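Local coordinates for protein 6-aminohexanoate-cyclic-dimer hydrolase (Arthrobacter sp., PDB 3A2Q) that hydrolyses the cyclic dimer of 6-aminohexanoic acid, a nylon-6 by-product, opening the ring to the linear dimer as a member of the amidase family, at residues A224-V229 with R245-G250; G269-D274 with T388-T393. The protein carries 1 engineered substitution. One frame throughout, in Å; residues are numbered along the deposited sequence.

Contact 1. Residues A224-V229 with R245-G250; sequences ALLDVV and RPYAQG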
loop_
_atom_site.group_PDB
_atom_site.type_symbol
_atom_site.label_atom_id
_atom_site.label_comp_id
_atom_site.label_asym_id
_atom_site.label_seq_id
_atom_site.Cartn_x
_atom_site.Cartn_y
_atom_site.Cartn_z
ATOM N N ALA A 224 -13.998 -7.851 -1.968
ATOM C CA ALA A 224 -13.943 -8.884 -2.997
ATOM C C ALA A 224 -12.508 -9.334 -3.276
ATOM O O ALA A 224 -12.247 -10.521 -3.484
ATOM C CB ALA A 224 -14.599 -8.379 -4.281
ATOM N N LEU A 225 -11.579 -8.386 -3.281
ATOM C CA LEU A 225 -10.173 -8.698 -3.523
ATOM C C LEU A 225 -9.610 -9.602 -2.428
ATOM O O LEU A 225 -8.826 -10.508 -2.702
ATOM C CB LEU A 225 -9.360 -7.407 -3.592
ATOM C CG LEU A 225 -9.626 -6.572 -4.844
ATOM C CD1 LEU A 225 -9.063 -5.173 -4.672
ATOM C CD2 LEU A 225 -9.014 -7.274 -6.048
ATOM N N LEU A 226 -10.003 -9.340 -1.186
ATOM C CA LEU A 226 -9.546 -10.146 -0.059
ATOM C C LEU A 226 -10.001 -11.589 -0.230
ATOM O O LEU A 226 -9.257 -12.518 0.072
ATOM C CB LEU A 226 -10.099 -9.598 1.254
ATOM C CG LEU A 226 -9.344 -8.416 1.858
ATOM C CD1 LEU A 226 -10.091 -7.884 3.065
ATOM C CD2 LEU A 226 -7.942 -8.871 2.235
ATOM N N ASP A 227 -11.225 -11.774 -0.712
ATOM C CA ASP A 227 -11.749 -13.119 -0.913
ATOM C C ASP A 227 -10.959 -13.841 -1.993
ATOM O O ASP A 227 -10.903 -15.071 -2.020
ATOM C CB ASP A 227 -13.225 -13.071 -1.310
ATOM C CG ASP A 227 -14.114 -12.555 -0.196
ATOM O OD1 ASP A 227 -13.745 -12.724 0.988
ATOM O OD2 ASP A 227 -15.186 -11.995 -0.502
ATOM N N VAL A 228 -10.345 -13.069 -2.880
ATOM C CA VAL A 228 -9.570 -13.634 -3.972
ATOM C C VAL A 228 -8.136 -14.024 -3.614
ATOM O O VAL A 228 -7.691 -15.128 -3.935
ATOM C CB VAL A 228 -9.511 -12.653 -5.177
ATOM C CG1 VAL A 228 -8.652 -13.233 -6.291
ATOM C CG2 VAL A 228 -10.915 -12.366 -5.685
ATOM N N VAL A 229 -7.421 -13.134 -2.926
ATOM C CA VAL A 229 -6.018 -13.383 -2.619
ATOM C C VAL A 229 -5.616 -13.797 -1.212
ATOM O O VAL A 229 -4.431 -13.959 -0.943
ATOM C CB VAL A 229 -5.158 -12.147 -2.995
ATOM C CG1 VAL A 229 -5.390 -11.773 -4.455
ATOM C CG2 VAL A 229 -5.505 -10.970 -2.079
ATOM N N ARG A 245 -17.303 -15.915 7.163
ATOM C CA ARG A 245 -18.012 -15.667 5.914
ATOM C C ARG A 245 -17.114 -14.888 4.954
ATOM O O ARG A 245 -16.177 -14.218 5.384
ATOM C CB ARG A 245 -19.251 -14.831 6.221
ATOM C CG ARG A 245 -20.479 -15.161 5.414
ATOM C CD ARG A 245 -21.533 -14.084 5.633
ATOM N NE ARG A 245 -21.603 -13.637 7.025
ATOM C CZ ARG A 245 -21.998 -14.393 8.046
ATOM N NH1 ARG A 245 -22.368 -15.651 7.844
ATOM N NH2 ARG A 245 -22.027 -13.887 9.271
ATOM N N PRO A 246 -17.378 -14.975 3.640
ATOM C CA PRO A 246 -16.532 -14.223 2.706
ATOM C C PRO A 246 -16.736 -12.736 2.981
ATOM O O PRO A 246 -17.828 -12.315 3.358
ATOM C CB PRO A 246 -17.060 -14.645 1.336
ATOM C CG PRO A 246 -17.630 -16.019 1.594
ATOM C CD PRO A 246 -18.319 -15.846 2.917
ATOM N N TYR A 247 -15.690 -11.938 2.802
ATOM C CA TYR A 247 -15.794 -10.510 3.067
ATOM C C TYR A 247 -16.823 -9.779 2.213
ATOM O O TYR A 247 -17.459 -8.838 2.679
ATOM C CB TYR A 247 -14.418 -9.863 2.919
ATOM C CG TYR A 247 -13.464 -10.326 3.988
ATOM C CD1 TYR A 247 -13.641 -9.940 5.317
ATOM C CD2 TYR A 247 -12.415 -11.191 3.688
ATOM C CE1 TYR A 247 -12.796 -10.407 6.325
ATOM C CE2 TYR A 247 -11.566 -11.665 4.685
ATOM C CZ TYR A 247 -11.765 -11.266 6.002
ATOM O OH TYR A 247 -10.928 -11.718 6.992
ATOM N N ALA A 248 -16.995 -10.207 0.969
ATOM C CA ALA A 248 -17.969 -9.560 0.093
ATOM C C ALA A 248 -19.382 -9.688 0.665
ATOM O O ALA A 248 -20.266 -8.898 0.338
ATOM C CB ALA A 248 -17.911 -10.170 -1.298
ATOM N N GLN A 249 -19.582 -10.681 1.525
ATOM C CA GLN A 249 -20.882 -10.912 2.147
ATOM C C GLN A 249 -21.053 -10.187 3.482
ATOM O O GLN A 249 -22.116 -9.633 3.765
ATOM C CB GLN A 249 -21.099 -12.412 2.375
ATOM C CG GLN A 249 -21.279 -13.238 1.113
ATOM C CD GLN A 249 -21.444 -14.721 1.411
ATOM O OE1 GLN A 249 -22.219 -15.108 2.290
ATOM N NE2 GLN A 249 -20.720 -15.558 0.675
ATOM N N GLY A 250 -20.007 -10.197 4.300
ATOM C CA GLY A 250 -20.078 -9.564 5.606
ATOM C C GLY A 250 -20.034 -8.048 5.637
ATOM O O GLY A 250 -20.462 -7.431 6.615
#

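Contact 2. Residues G269-D274 with T388-T393; sequences GDFALD and TVTRQT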
loop_
_atom_site.group_PDB
_atom_site.type_symbol
_atom_site.label_atom_id
_atom_site.label_comp_id
_atom_site.label_asym_id
_atom_site.label_seq_id
_atom_site.Cartn_x
_atom_site.Cartn_y
_atom_site.Cartn_z
ATOM N N GLY A 269 4.750 13.904 19.995
ATOM C CA GLY A 269 5.112 15.277 20.303
ATOM C C GLY A 269 6.363 15.814 19.635
ATOM O O GLY A 269 6.866 16.875 20.031
ATOM N N ASP A 270 6.859 15.107 18.618
ATOM C CA ASP A 270 8.061 15.541 17.921
ATOM C C ASP A 270 7.816 16.372 16.658
ATOM O O ASP A 270 8.752 16.760 15.961
ATOM C CB ASP A 270 8.977 14.336 17.638
ATOM C CG ASP A 270 8.327 13.266 16.776
ATOM O OD1 ASP A 270 7.081 13.133 16.766
ATOM O OD2 ASP A 270 9.091 12.530 16.120
ATOM N N PHE A 271 6.544 16.639 16.375
ATOM C CA PHE A 271 6.132 17.480 15.255
ATOM C C PHE A 271 4.631 17.692 15.388
ATOM O O PHE A 271 3.946 16.888 16.011
ATOM C CB PHE A 271 6.502 16.868 13.889
ATOM C CG PHE A 271 5.825 15.561 13.588
ATOM C CD1 PHE A 271 4.466 15.512 13.290
ATOM C CD2 PHE A 271 6.553 14.375 13.609
ATOM C CE1 PHE A 271 3.838 14.298 13.023
ATOM C CE2 PHE A 271 5.940 13.158 13.344
ATOM C CZ PHE A 271 4.577 13.119 13.051
ATOM N N ALA A 272 4.123 18.784 14.825
ATOM C CA ALA A 272 2.701 19.079 14.930
ATOM C C ALA A 272 1.892 18.440 13.813
ATOM O O ALA A 272 2.236 18.551 12.635
ATOM C CB ALA A 272 2.481 20.594 14.935
ATOM N N LEU A 273 0.816 17.762 14.185
ATOM C CA LEU A 273 -0.034 17.143 13.187
ATOM C C LEU A 273 -0.679 18.264 12.372
ATOM O O LEU A 273 -1.212 19.225 12.937
ATOM C CB LEU A 273 -1.123 16.301 13.861
ATOM C CG LEU A 273 -2.196 15.718 12.933
ATOM C CD1 LEU A 273 -1.553 14.736 11.961
ATOM C CD2 LEU A 273 -3.265 15.024 13.766
ATOM N N ASP A 274 -0.609 18.149 11.050
ATOM C CA ASP A 274 -1.210 19.139 10.163
ATOM C C ASP A 274 -2.694 19.295 10.507
ATOM O O ASP A 274 -3.430 18.313 10.548
ATOM C CB ASP A 274 -1.083 18.695 8.709
ATOM C CG ASP A 274 -1.778 19.641 7.751
ATOM O OD1 ASP A 274 -1.231 20.729 7.487
ATOM O OD2 ASP A 274 -2.880 19.307 7.273
ATOM N N THR A 388 -4.328 9.351 7.975
ATOM C CA THR A 388 -3.414 8.361 7.422
ATOM C C THR A 388 -2.008 8.965 7.416
ATOM O O THR A 388 -1.051 8.312 7.828
ATOM C CB THR A 388 -3.812 7.951 5.995
ATOM O OG1 THR A 388 -5.154 7.460 6.001
ATOM C CG2 THR A 388 -2.891 6.841 5.480
ATOM N N VAL A 389 -1.889 10.208 6.949
ATOM C CA VAL A 389 -0.593 10.893 6.934
ATOM C C VAL A 389 -0.678 12.113 7.849
ATOM O O VAL A 389 -1.777 12.563 8.187
ATOM C CB VAL A 389 -0.171 11.310 5.505
ATOM C CG1 VAL A 389 -0.062 10.076 4.627
ATOM C CG2 VAL A 389 -1.164 12.305 4.921
ATOM N N THR A 390 0.469 12.658 8.248
ATOM C CA THR A 390 0.471 13.782 9.184
ATOM C C THR A 390 0.851 15.148 8.631
ATOM O O THR A 390 0.929 16.120 9.388
ATOM C CB THR A 390 1.409 13.497 10.364
ATOM O OG1 THR A 390 2.771 13.663 9.943
ATOM C CG2 THR A 390 1.219 12.070 10.860
ATOM N N ARG A 391 1.072 15.224 7.324
ATOM C CA ARG A 391 1.463 16.473 6.678
ATOM C C ARG A 391 0.826 16.637 5.309
ATOM O O ARG A 391 0.237 15.704 4.763
ATOM C CB ARG A 391 2.977 16.500 6.491
ATOM C CG ARG A 391 3.487 15.308 5.688
ATOM C CD ARG A 391 4.887 15.540 5.143
ATOM N NE ARG A 391 4.913 16.633 4.175
ATOM C CZ ARG A 391 6.027 17.136 3.652
ATOM N NH1 ARG A 391 7.207 16.640 4.004
ATOM N NH2 ARG A 391 5.961 18.134 2.780
ATOM N N GLN A 392 0.967 17.836 4.755
ATOM C CA GLN A 392 0.458 18.136 3.425
ATOM C C GLN A 392 1.334 17.329 2.470
ATOM O O GLN A 392 2.448 16.950 2.821
ATOM C CB GLN A 392 0.605 19.632 3.136
ATOM C CG GLN A 392 -0.276 20.538 4.003
ATOM C CD GLN A 392 -1.731 20.540 3.555
ATOM O OE1 GLN A 392 -2.021 20.693 2.369
ATOM N NE2 GLN A 392 -2.648 20.385 4.502
ATOM N N THR A 393 0.840 17.064 1.268
ATOM C CA THR A 393 1.605 16.278 0.307
ATOM C C THR A 393 2.823 17.038 -0.224
ATOM O O THR A 393 2.716 18.182 -0.661
ATOM C CB THR A 393 0.693 15.833 -0.846
ATOM O OG1 THR A 393 -0.320 14.970 -0.316
ATOM C CG2 THR A 393 1.483 15.090 -1.921
HETATM O O HOH W 1 2.721 18.989 9.511
#

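Contact 1. Residues A224-V229 with R245-G250
D227, on the last turns of helix 219-229, faces the first turn of the short helix 247-250, and the backbones come nearest between D227 and P246, with CA atoms 6.1 Å apart. P246 occupies the N-cap position, and its O accepts from both Q249 N and G250 N. D227 grips the two amides that follow the cap: Y247 N lies 2.8 Å from OD1 and A248 N 2.9 Å from OD2. Each oxygen uses its syn lone pair, and the bond to A248 is the straighter, at 159°. With D227 CG anti to the carbonyl carbon (chi1 -67°), the carboxylate reaches these first-turn amides. Beside this fork, L226 CB touches Y247 CD2 at 3.7 Å, while L226 CD1 lies over one face of the tyrosine ring, offset toward the rim. The carboxylate is nearly parallel to that ring, 12° between planes, with OD1 3.4 Å from CD2. L464 of helix 460-473 packs against both L226 and Y247. Proline is a cap without a side-chain acceptor, and here an aspartate from the preceding helix accepts from the first-turn amides instead; its charge lies at the N-terminus of a short helix, where any helix dipole would probably favour the ionised carboxylate.

Contact 2. Residues G269-D274 with T388-T393
T390 is the close-packed centre of this meeting of two irregular loops, whose touching parts run 73° apart. F271 and L273 both cross it at about a right angle: CE1 of the phenylalanine comes 3.3 Å from T390 OG1, and L273 CD1 is 3.6 Å from T390 CB. With F271 CG between the backbone N and the carbonyl carbon (chi1 63°), the ring lies beside T390. The hydroxyl of T390 is hydrogen-bonded to Q420 O, which ties the loop to helix 416-422. Between the backbones, D274 N donates to T390 O over 3.0 Å, nearly straight at 164°. Both loops follow neighbouring parallel strands of the mixed sheet, 259-262 and 383-387. D274 is the N-cap of helix 275-290, its OD2 bonded to C277 N, while E276 OE1 accepts from Q392 NE2. Q392 NE2 also donates to D274 OD2 at 3.0 Å; OD2 lies close to the amide plane, but NE2 stands above the carboxylate plane, and its bond to OD1 is weak at 3.3 Å. Looser contacts lie toward exposed A272, whose CB points away from the other loop; there a water donates to A272 O at 3.2 Å and only weakly to T390 O, and a glycerol, probably from the crystallisation liquor, is hydrogen-bonded to F271 O.

Both segments of contact 1 precede those of contact 2 in one amidase-family chain. Their centres are 33 Å apart on opposite sides of the chain's centre, and the nearest atoms remain about 16 Å from each other. The central mixed sheet relates them: helix 219-229 of contact 1 follows strand 211-216 and packs on it through L226 and L214, whereas the loops of contact 2 leave strands 259-262 and 383-387 nearer one end of the sheet. Contact 1 is remote from the substrate pocket and the catalytic residues. In contact 2, the V389 side chain is about 11 Å from bound 6-aminohexanoic acid, close to the pocket region but not in contact with the ligand.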